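Local coordinates for protein RNA-dependent RNA Polymerase (Bombyx mori cytoplasmic polyhedrosis virus, PDB 6TZ0) that synthesises viral RNA on an RNA template, serving in transcription and genome replication of this double-stranded RNA virus, at residues Asp552-Tyr563 with Tyr637-His648; Leu651-Asn659 with Ser699-Phe709. One frame throughout, in Å; residues are numbered along the deposited sequence.

Contact 1 of 2, residues Asp552-Tyr563 with Tyr637-His648; sequences DASVTTNTKDIY and YPSGRADTSTHH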
# COMPACT_ATOMS: atom_id res chain seq x y z
N ASP A 552 5.46 -2.14 11.75
CA ASP A 552 5.01 -0.78 11.49
C ASP A 552 4.62 -0.04 12.77
O ASP A 552 4.77 1.18 12.84
CB ASP A 552 3.82 -0.78 10.53
CG ASP A 552 4.24 -1.01 9.11
OD1 ASP A 552 5.38 -0.66 8.76
OD2 ASP A 552 3.42 -1.53 8.32
N ALA A 553 4.13 -0.76 13.77
CA ALA A 553 3.87 -0.14 15.06
C ALA A 553 5.12 -0.00 15.90
O ALA A 553 5.10 0.74 16.89
CB ALA A 553 2.81 -0.94 15.81
N SER A 554 6.20 -0.70 15.55
CA SER A 554 7.42 -0.68 16.34
C SER A 554 8.39 0.41 15.92
O SER A 554 9.23 0.81 16.74
CB SER A 554 8.12 -2.03 16.26
OG SER A 554 7.34 -3.06 16.82
N VAL A 555 8.31 0.89 14.68
CA VAL A 555 9.22 1.93 14.20
C VAL A 555 8.83 3.25 14.86
O VAL A 555 7.78 3.82 14.56
CB VAL A 555 9.17 2.04 12.67
CG1 VAL A 555 10.02 3.19 12.18
CG2 VAL A 555 9.64 0.75 12.04
N THR A 556 9.68 3.74 15.75
CA THR A 556 9.42 5.00 16.43
C THR A 556 9.88 6.15 15.54
O THR A 556 10.19 5.98 14.36
CB THR A 556 10.11 5.02 17.79
OG1 THR A 556 11.52 4.99 17.61
CG2 THR A 556 9.70 3.81 18.60
N THR A 557 9.94 7.36 16.10
CA THR A 557 10.41 8.50 15.33
C THR A 557 11.93 8.46 15.19
O THR A 557 12.48 8.75 14.11
CB THR A 557 9.95 9.78 16.03
OG1 THR A 557 8.58 9.64 16.40
CG2 THR A 557 10.04 10.95 15.10
N ASN A 558 12.61 8.05 16.26
CA ASN A 558 14.05 7.90 16.22
C ASN A 558 14.48 6.74 15.32
O ASN A 558 15.58 6.77 14.77
CB ASN A 558 14.57 7.69 17.63
CG ASN A 558 14.40 8.90 18.50
OD1 ASN A 558 14.58 10.02 18.04
ND2 ASN A 558 14.06 8.69 19.76
N THR A 559 13.64 5.72 15.18
CA THR A 559 13.96 4.64 14.25
C THR A 559 13.84 5.12 12.81
O THR A 559 14.62 4.70 11.94
CB THR A 559 13.04 3.45 14.52
OG1 THR A 559 13.15 3.08 15.90
CG2 THR A 559 13.44 2.25 13.69
N LYS A 560 12.90 6.02 12.54
CA LYS A 560 12.81 6.68 11.24
C LYS A 560 14.05 7.52 10.96
O LYS A 560 14.49 7.64 9.80
CB LYS A 560 11.54 7.53 11.19
CG LYS A 560 11.36 8.36 9.95
CD LYS A 560 11.04 7.52 8.74
CE LYS A 560 11.07 8.39 7.50
NZ LYS A 560 10.10 9.49 7.60
N ASP A 561 14.65 8.08 12.01
CA ASP A 561 15.84 8.91 11.82
C ASP A 561 17.05 8.12 11.30
O ASP A 561 17.92 8.73 10.66
CB ASP A 561 16.18 9.61 13.13
CG ASP A 561 16.90 10.92 12.92
OD1 ASP A 561 17.15 11.30 11.76
OD2 ASP A 561 17.20 11.59 13.92
N ILE A 562 17.10 6.80 11.49
CA ILE A 562 18.21 5.98 10.98
C ILE A 562 18.21 5.98 9.45
O ILE A 562 19.25 6.18 8.81
CB ILE A 562 18.14 4.55 11.53
CG1 ILE A 562 18.30 4.54 13.05
CG2 ILE A 562 19.21 3.66 10.91
CD1 ILE A 562 18.07 3.19 13.67
N TYR A 563 17.04 5.76 8.85
CA TYR A 563 16.89 5.86 7.40
C TYR A 563 17.02 7.31 6.94
O TYR A 563 17.49 7.56 5.82
CB TYR A 563 15.54 5.28 7.01
CG TYR A 563 15.22 5.19 5.53
CD1 TYR A 563 15.77 4.20 4.74
CD2 TYR A 563 14.33 6.08 4.94
CE1 TYR A 563 15.47 4.11 3.40
CE2 TYR A 563 14.03 5.99 3.60
CZ TYR A 563 14.60 5.01 2.84
OH TYR A 563 14.30 4.92 1.50
N TYR A 637 4.17 3.57 11.54
CA TYR A 637 4.61 3.89 10.20
C TYR A 637 3.41 3.79 9.28
O TYR A 637 2.67 2.79 9.34
CB TYR A 637 5.73 2.94 9.74
CG TYR A 637 6.49 3.51 8.58
CD1 TYR A 637 7.45 4.49 8.79
CD2 TYR A 637 6.24 3.10 7.28
CE1 TYR A 637 8.15 5.03 7.74
CE2 TYR A 637 6.93 3.64 6.23
CZ TYR A 637 7.88 4.60 6.46
OH TYR A 637 8.58 5.14 5.41
N PRO A 638 3.16 4.78 8.42
CA PRO A 638 1.83 4.92 7.81
C PRO A 638 1.46 3.83 6.82
O PRO A 638 0.28 3.47 6.72
CB PRO A 638 1.91 6.29 7.12
CG PRO A 638 3.00 7.01 7.82
CD PRO A 638 4.00 5.97 8.17
N SER A 639 2.43 3.33 6.05
CA SER A 639 2.35 2.15 5.20
C SER A 639 1.41 2.29 4.00
O SER A 639 1.29 1.36 3.19
CB SER A 639 1.98 0.91 6.02
OG SER A 639 1.92 -0.25 5.20
N GLY A 640 0.76 3.44 3.85
CA GLY A 640 0.08 3.79 2.62
C GLY A 640 0.89 4.87 1.93
O GLY A 640 0.37 5.74 1.23
N ARG A 641 2.18 4.79 2.16
CA ARG A 641 3.15 5.82 1.83
C ARG A 641 3.99 5.34 0.65
O ARG A 641 3.92 4.17 0.24
CB ARG A 641 3.99 6.08 3.08
CG ARG A 641 4.74 7.37 3.16
CD ARG A 641 5.38 7.45 4.51
NE ARG A 641 6.20 8.64 4.65
CZ ARG A 641 6.90 8.93 5.74
NH1 ARG A 641 7.62 10.03 5.78
NH2 ARG A 641 6.88 8.12 6.78
N ALA A 642 4.77 6.25 0.06
CA ALA A 642 5.55 5.88 -1.11
C ALA A 642 6.73 4.99 -0.74
O ALA A 642 6.99 3.98 -1.40
CB ALA A 642 6.02 7.13 -1.84
N ASP A 643 7.43 5.33 0.34
CA ASP A 643 8.64 4.62 0.75
C ASP A 643 8.39 3.60 1.84
O ASP A 643 9.25 3.42 2.71
CB ASP A 643 9.71 5.62 1.19
CG ASP A 643 9.24 6.55 2.30
OD1 ASP A 643 8.06 6.50 2.70
OD2 ASP A 643 10.07 7.34 2.78
N THR A 644 7.26 2.90 1.85
CA THR A 644 6.96 2.05 2.99
C THR A 644 7.72 0.73 2.97
O THR A 644 8.26 0.32 3.99
CB THR A 644 5.44 1.83 3.11
OG1 THR A 644 5.19 0.90 4.17
CG2 THR A 644 4.80 1.37 1.80
N SER A 645 7.80 0.07 1.82
CA SER A 645 8.52 -1.20 1.77
C SER A 645 10.02 -0.99 1.72
O SER A 645 10.78 -1.76 2.33
CB SER A 645 8.04 -2.01 0.56
OG SER A 645 8.75 -3.22 0.44
N THR A 646 10.46 0.07 1.02
CA THR A 646 11.87 0.36 0.89
C THR A 646 12.50 0.75 2.22
O THR A 646 13.66 0.43 2.45
CB THR A 646 12.12 1.48 -0.11
OG1 THR A 646 11.53 2.69 0.36
CG2 THR A 646 11.51 1.13 -1.45
N HIS A 647 11.74 1.41 3.10
CA HIS A 647 12.25 1.78 4.41
C HIS A 647 12.64 0.55 5.22
O HIS A 647 13.77 0.45 5.71
CB HIS A 647 11.21 2.60 5.17
CG HIS A 647 11.64 2.98 6.55
ND1 HIS A 647 11.44 2.17 7.65
CD2 HIS A 647 12.27 4.08 7.02
CE1 HIS A 647 11.93 2.75 8.72
NE2 HIS A 647 12.43 3.92 8.37
N HIS A 648 11.71 -0.40 5.36
CA HIS A 648 11.98 -1.59 6.16
C HIS A 648 13.04 -2.47 5.51
O HIS A 648 13.88 -3.02 6.21
CB HIS A 648 10.69 -2.37 6.39
CG HIS A 648 9.61 -1.58 7.05
ND1 HIS A 648 9.73 -1.10 8.34
CD2 HIS A 648 8.38 -1.23 6.64
CE1 HIS A 648 8.62 -0.46 8.67
NE2 HIS A 648 7.79 -0.52 7.65
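D552 meets H648 and Y637 through two weak hydrogen bonds. Its OD1 accepts from H648 NE2 at 2.7 Å, along a bent N-H...O angle of 125°, and its backbone O receives the N-H of Y637 at 2.8 Å. OD2, the second carboxylate oxygen, lies beside S639, 3.6 Å from S639 CB, and the carboxylate is turned 43° from the H648 ring. A second polar cluster gathers about E612, whose OE2 forms a salt bridge with R641 and a long, weak ion pair with K560; R641 also faces D643 by charge alone. This is the meeting of polymerase motifs A and B in the palm: D552 closes the DVAGMD run of motif A and binds UTP, while the SG pair and the helix after it belong to motif B. H648 stands about 6 Å, side chain to side chain, from D680, a magnesium ligand. Around these polar groups the packing is mixed. V555 sends CG2 to the edge of the H648 ring, in its plane, 3.7 Å from H648 CE1. K560, bent at its second torsion, lays CD at the edge of the Y637 ring, 3.9 Å from Y637 CE1. On helix 557-573, Y563 has CG anti to its backbone N (chi1 -176°), which carries its ring over helix 644-665: H647 CA sits above one face in a CH-pi contact, and the H647 ring turns an edge to that face in an offset edge-to-face pair, centroids 5.0 Å apart. The Y563 hydroxyl is hydrogen-bonded to the backbone O of P503.

Contact 2 of 2, residues Leu651-Asn659 with Ser699-Phe709; sequences LLQGLVRGN and SNASILNESGF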
# COMPACT_ATOMS: atom_id res chain seq x y z
N LEU A 651 16.49 -0.64 6.04
CA LEU A 651 16.87 -0.65 7.45
C LEU A 651 17.28 -2.04 7.92
O LEU A 651 18.27 -2.19 8.64
CB LEU A 651 15.72 -0.10 8.29
CG LEU A 651 15.88 0.14 9.79
CD1 LEU A 651 15.11 1.36 10.15
CD2 LEU A 651 15.34 -1.01 10.60
N LEU A 652 16.56 -3.08 7.50
CA LEU A 652 16.90 -4.42 7.96
C LEU A 652 18.17 -4.94 7.30
O LEU A 652 19.00 -5.58 7.97
CB LEU A 652 15.73 -5.37 7.71
CG LEU A 652 14.53 -5.14 8.63
CD1 LEU A 652 13.35 -5.95 8.14
CD2 LEU A 652 14.90 -5.50 10.05
N GLN A 653 18.37 -4.65 6.00
CA GLN A 653 19.60 -5.09 5.37
C GLN A 653 20.80 -4.31 5.91
O GLN A 653 21.89 -4.88 6.04
CB GLN A 653 19.50 -4.98 3.84
CG GLN A 653 19.65 -3.61 3.23
CD GLN A 653 19.35 -3.61 1.76
OE1 GLN A 653 18.90 -4.61 1.22
NE2 GLN A 653 19.65 -2.51 1.10
N GLY A 654 20.58 -3.06 6.32
CA GLY A 654 21.65 -2.29 6.91
C GLY A 654 22.05 -2.82 8.27
O GLY A 654 23.24 -2.96 8.55
N LEU A 655 21.06 -3.15 9.12
CA LEU A 655 21.37 -3.71 10.44
C LEU A 655 22.08 -5.05 10.33
O LEU A 655 23.07 -5.29 11.04
CB LEU A 655 20.10 -3.87 11.27
CG LEU A 655 19.36 -2.65 11.80
CD1 LEU A 655 18.11 -3.11 12.52
CD2 LEU A 655 20.22 -1.83 12.73
N VAL A 656 21.64 -5.93 9.42
CA VAL A 656 22.25 -7.25 9.33
C VAL A 656 23.66 -7.18 8.75
O VAL A 656 24.61 -7.73 9.33
CB VAL A 656 21.35 -8.20 8.51
CG1 VAL A 656 22.05 -9.50 8.22
CG2 VAL A 656 20.08 -8.48 9.28
N ARG A 657 23.83 -6.49 7.62
CA ARG A 657 25.16 -6.44 7.01
C ARG A 657 26.13 -5.59 7.81
O ARG A 657 27.34 -5.89 7.85
CB ARG A 657 25.03 -5.93 5.58
CG ARG A 657 24.30 -6.87 4.64
CD ARG A 657 25.15 -8.08 4.36
NE ARG A 657 24.56 -8.93 3.33
CZ ARG A 657 25.09 -10.09 2.94
NH1 ARG A 657 26.20 -10.52 3.48
NH2 ARG A 657 24.49 -10.80 2.00
N GLY A 658 25.64 -4.56 8.51
CA GLY A 658 26.50 -3.82 9.40
C GLY A 658 26.87 -4.60 10.64
O GLY A 658 27.94 -4.38 11.21
N ASN A 659 26.01 -5.52 11.08
CA ASN A 659 26.41 -6.40 12.17
C ASN A 659 27.50 -7.37 11.71
O ASN A 659 28.37 -7.73 12.50
CB ASN A 659 25.22 -7.19 12.70
CG ASN A 659 25.49 -7.80 14.05
OD1 ASN A 659 26.50 -7.50 14.69
ND2 ASN A 659 24.63 -8.71 14.46
N SER A 699 23.75 -12.91 17.75
CA SER A 699 24.18 -11.52 17.64
C SER A 699 23.25 -10.71 16.74
O SER A 699 22.98 -9.54 17.03
CB SER A 699 25.62 -11.46 17.12
OG SER A 699 25.68 -11.92 15.79
N ASN A 700 22.74 -11.32 15.66
CA ASN A 700 21.75 -10.63 14.83
C ASN A 700 20.45 -10.40 15.58
O ASN A 700 19.83 -9.33 15.44
CB ASN A 700 21.47 -11.42 13.56
CG ASN A 700 22.57 -11.30 12.55
OD1 ASN A 700 23.18 -10.24 12.40
ND2 ASN A 700 22.81 -12.36 11.81
N ALA A 701 20.02 -11.37 16.38
CA ALA A 701 18.80 -11.19 17.18
C ALA A 701 18.97 -10.09 18.21
O ALA A 701 18.07 -9.27 18.41
CB ALA A 701 18.43 -12.51 17.85
N SER A 702 20.14 -10.03 18.86
CA SER A 702 20.37 -9.00 19.86
C SER A 702 20.49 -7.62 19.22
O SER A 702 20.07 -6.63 19.83
CB SER A 702 21.63 -9.31 20.66
OG SER A 702 22.78 -9.21 19.85
N ILE A 703 21.02 -7.54 18.00
CA ILE A 703 21.12 -6.23 17.38
C ILE A 703 19.77 -5.78 16.81
O ILE A 703 19.56 -4.58 16.62
CB ILE A 703 22.25 -6.24 16.34
CG1 ILE A 703 22.78 -4.83 16.12
CG2 ILE A 703 21.79 -6.75 14.99
CD1 ILE A 703 24.09 -4.85 15.47
N LEU A 704 18.85 -6.71 16.54
CA LEU A 704 17.48 -6.30 16.25
C LEU A 704 16.75 -5.87 17.52
O LEU A 704 15.91 -4.96 17.46
CB LEU A 704 16.71 -7.43 15.57
CG LEU A 704 17.14 -7.74 14.14
CD1 LEU A 704 16.47 -9.00 13.66
CD2 LEU A 704 16.77 -6.59 13.24
N ASN A 705 17.06 -6.49 18.65
CA ASN A 705 16.44 -6.08 19.91
C ASN A 705 16.94 -4.71 20.36
O ASN A 705 16.18 -3.94 20.95
CB ASN A 705 16.72 -7.12 20.99
CG ASN A 705 16.08 -8.45 20.69
OD1 ASN A 705 14.97 -8.51 20.17
ND2 ASN A 705 16.79 -9.53 21.00
N GLU A 706 18.21 -4.41 20.09
CA GLU A 706 18.79 -3.10 20.38
C GLU A 706 18.23 -2.00 19.50
O GLU A 706 18.36 -0.82 19.85
CB GLU A 706 20.31 -3.15 20.21
CG GLU A 706 21.06 -3.88 21.30
CD GLU A 706 21.26 -3.04 22.54
OE1 GLU A 706 21.42 -1.81 22.40
OE2 GLU A 706 21.26 -3.60 23.65
N SER A 707 17.61 -2.34 18.37
CA SER A 707 17.03 -1.37 17.46
C SER A 707 15.57 -1.09 17.77
O SER A 707 14.93 -0.32 17.04
CB SER A 707 17.17 -1.85 16.02
OG SER A 707 16.57 -0.93 15.13
N GLY A 708 15.02 -1.68 18.82
CA GLY A 708 13.66 -1.40 19.22
C GLY A 708 12.61 -2.31 18.64
O GLY A 708 11.47 -1.88 18.45
N PHE A 709 12.95 -3.56 18.35
CA PHE A 709 11.99 -4.51 17.82
C PHE A 709 11.92 -5.73 18.72
O PHE A 709 12.88 -6.04 19.43
CB PHE A 709 12.34 -4.94 16.41
CG PHE A 709 12.44 -3.81 15.43
CD1 PHE A 709 11.30 -3.16 15.00
CD2 PHE A 709 13.66 -3.43 14.92
CE1 PHE A 709 11.38 -2.12 14.11
CE2 PHE A 709 13.75 -2.40 14.02
CZ PHE A 709 12.61 -1.74 13.61
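N659 lies alongside I703, the two side chains running past each other in opposite directions, with I703 CD1 3.6 Å from N659 CG and I703 CG2 3.5 Å from N659 ND2. With CG anti to the backbone N, the asparagine reaches across to helix 690-705, where its ND2 donates to N700 OD1 at 2.9 Å. The N-H...O angle is 141°, and the donor stands 41° above the carbonyl plane of N700, the two amides being turned steeply against each other. Farther along, the contact becomes apolar. L704 CD2 rests on two leucines of helix 644-665, 3.8 Å from L655 CD1 and 3.9 Å from L652 CD2, and S707 brings its OG beside L655 CD1. A Schellman motif at G708 caps helix 690-705 at its C-terminal end and turns the chain so that F709 faces L651, whose CD2 touches F709 CE2 at 4.0 Å. The helical segments run at 131° with axes 10.0 Å apart; L652 and V656 pack on both strands of the motif C hairpin, which carries the GDD, and N700 on strand 682-687. The pair thus joins the motif B helix to helix 690-705, which follows motif C and probably corresponds to motif D. Its chemistry changes from end to end: one amide-to-amide bond, bordered by isoleucine, probably limits how the N659 carboxamide can turn, whereas the leucine and phenylalanine contacts toward the active site rely on shape.

From the N terminus, the chain passes 552-563, which begins at the end of motif A and runs into helix 557-573, then strands 585-591 and 598-602, helix 604-614, and strands 620-624 and 628-631 before 637-648 closes contact 1. Still in helix 644-665 it enters 651-659, makes the motif C hairpin, and closes contact 2 at 699-709. The loops follow in series, neither nested nor crossed, and share the motif B helix: its first turn, with the loop before it, serves contact 1, the next turns contact 2. They touch where F709 packs on S554 and V555, and L651 on T559. Together they join the end of motif A with helix 557-573, the motif B helix and helix 690-705 within the palm.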